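Local coordinates for protein cellulase (Clostridium cellulovorans, PDB 6UI3) that probably hydrolyses beta-1,4-glucan chains of cellulose and related plant polysaccharides, as the broad-specificity family 5 endoglucanase domain of a longer, dockerin-bearing protein, at residues A[201-206]-A[255-260]. Numbering follows the deposited sequence. Where two conformers were deposited one is given.
Sequences SDYPKV and MLNNTF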
# COMPACT_ATOMS: atom_id res chain seq x y z
N SER A 201 -3.88 -10.66 -6.23
CA SER A 201 -3.24 -11.95 -6.04
C SER A 201 -3.89 -13.08 -6.82
O SER A 201 -3.46 -14.23 -6.70
CB SER A 201 -3.19 -12.31 -4.55
OG SER A 201 -4.48 -12.53 -4.02
N ASP A 202 -4.94 -12.81 -7.60
CA ASP A 202 -5.50 -13.87 -8.43
C ASP A 202 -4.44 -14.31 -9.43
O ASP A 202 -3.72 -13.49 -10.00
CB ASP A 202 -6.75 -13.42 -9.20
CG ASP A 202 -7.87 -12.93 -8.31
OD1 ASP A 202 -8.14 -13.59 -7.28
OD2 ASP A 202 -8.51 -11.91 -8.67
N TYR A 203 -4.40 -15.62 -9.70
CA TYR A 203 -3.29 -16.17 -10.48
C TYR A 203 -3.11 -15.51 -11.85
O TYR A 203 -1.95 -15.27 -12.23
CB TYR A 203 -3.37 -17.70 -10.59
CG TYR A 203 -2.09 -18.21 -11.19
CD1 TYR A 203 -0.91 -18.17 -10.46
CD2 TYR A 203 -2.03 -18.63 -12.51
CE1 TYR A 203 0.28 -18.57 -11.01
CE2 TYR A 203 -0.83 -19.02 -13.08
CZ TYR A 203 0.32 -18.99 -12.31
OH TYR A 203 1.53 -19.36 -12.83
N PRO A 204 -4.15 -15.19 -12.62
CA PRO A 204 -3.87 -14.60 -13.94
C PRO A 204 -3.11 -13.29 -13.89
O PRO A 204 -2.26 -13.01 -14.75
CB PRO A 204 -5.27 -14.45 -14.56
CG PRO A 204 -6.07 -15.51 -13.91
CD PRO A 204 -5.58 -15.54 -12.47
N LYS A 205 -3.38 -12.47 -12.88
CA LYS A 205 -2.63 -11.22 -12.74
C LYS A 205 -1.18 -11.50 -12.34
O LYS A 205 -0.25 -10.84 -12.81
CB LYS A 205 -3.26 -10.28 -11.71
CG LYS A 205 -4.61 -9.72 -12.10
CD LYS A 205 -5.77 -10.58 -11.66
CE LYS A 205 -7.09 -9.78 -11.68
NZ LYS A 205 -8.25 -10.56 -11.20
N VAL A 206 -0.99 -12.47 -11.44
CA VAL A 206 0.35 -12.83 -11.00
C VAL A 206 1.16 -13.39 -12.15
O VAL A 206 2.31 -12.99 -12.37
CB VAL A 206 0.23 -13.81 -9.82
CG1 VAL A 206 1.58 -14.46 -9.49
CG2 VAL A 206 -0.37 -13.07 -8.62
N MET A 255 1.43 -19.70 -3.43
CA MET A 255 1.61 -19.37 -4.84
C MET A 255 2.45 -18.11 -5.01
O MET A 255 3.33 -18.06 -5.88
CB MET A 255 0.23 -19.27 -5.49
CG MET A 255 0.23 -18.81 -6.94
SD MET A 255 0.33 -17.03 -7.12
CE MET A 255 -1.24 -16.54 -6.41
N LEU A 256 2.22 -17.08 -4.18
CA LEU A 256 3.04 -15.87 -4.27
C LEU A 256 4.48 -16.19 -3.92
O LEU A 256 5.42 -15.63 -4.52
CB LEU A 256 2.48 -14.80 -3.32
CG LEU A 256 1.14 -14.19 -3.73
CD1 LEU A 256 0.59 -13.35 -2.60
CD2 LEU A 256 1.24 -13.35 -5.02
N ASN A 257 4.69 -17.07 -2.94
CA ASN A 257 6.03 -17.50 -2.58
C ASN A 257 6.70 -18.20 -3.75
O ASN A 257 7.88 -17.95 -4.05
CB ASN A 257 5.93 -18.42 -1.36
CG ASN A 257 7.29 -18.82 -0.84
OD1 ASN A 257 8.09 -17.96 -0.47
ND2 ASN A 257 7.54 -20.12 -0.78
N ASN A 258 5.98 -19.09 -4.45
CA ASN A 258 6.56 -19.80 -5.59
C ASN A 258 6.91 -18.84 -6.72
O ASN A 258 7.95 -18.97 -7.36
CB ASN A 258 5.58 -20.84 -6.14
CG ASN A 258 5.52 -22.11 -5.32
OD1 ASN A 258 6.41 -22.39 -4.53
ND2 ASN A 258 4.46 -22.87 -5.51
N THR A 259 6.03 -17.87 -7.00
CA THR A 259 6.22 -17.04 -8.18
C THR A 259 7.31 -16.00 -7.96
O THR A 259 8.13 -15.78 -8.85
CB THR A 259 4.92 -16.33 -8.54
OG1 THR A 259 3.89 -17.28 -8.82
CG2 THR A 259 5.11 -15.43 -9.73
N PHE A 260 7.32 -15.36 -6.80
CA PHE A 260 8.19 -14.21 -6.54
C PHE A 260 9.27 -14.50 -5.50
O PHE A 260 10.47 -14.40 -5.80
CB PHE A 260 7.34 -13.01 -6.10
CG PHE A 260 6.31 -12.58 -7.11
CD1 PHE A 260 6.70 -12.12 -8.35
CD2 PHE A 260 4.95 -12.60 -6.80
CE1 PHE A 260 5.77 -11.71 -9.27
CE2 PHE A 260 4.02 -12.17 -7.73
CZ PHE A 260 4.43 -11.74 -8.96
O HOH W 1 3.73 -17.61 -11.83
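V206 is the knob of this contact. It sits in a hole formed by M255, L256, T259 and F260. V206 CG1, anti to the backbone N (chi1 168°), lies 3.7 Å from T259 CG2 and 3.8 Å from F260 CE2, and it also meets M255 SD. V206 CG2 turns to L256 CD2 at 4.0 Å. T259 CG2 lies over the centre of one F260 face, and V206 CG1 meets both side chains. M255 leaves its helix with CG anti to the backbone N. The bend at chi2 (-82°) then sets M255 SD at the edge of the Y203 ring, in its plane and 3.7 Å from Y203 CD1. This is a Met-aromatic contact. Chi3 (-66°) carries M255 CE to a close approach of 3.2 Å to S201 O. M255 and Y203 each have a second conformer, so this pairing may vary. No direct hydrogen bond joins the segments. One water bridges them, 3.0 Å from Y203 OH and 3.0 Å from T259 OG1. L256 and F260 also touch strand 217-222. The contact joins the short helix 203-208 to the end of helix 243-261. It is a single knob-into-hole contact between neighbouring helices around a TIM barrel, the fold of glycoside hydrolase family 5.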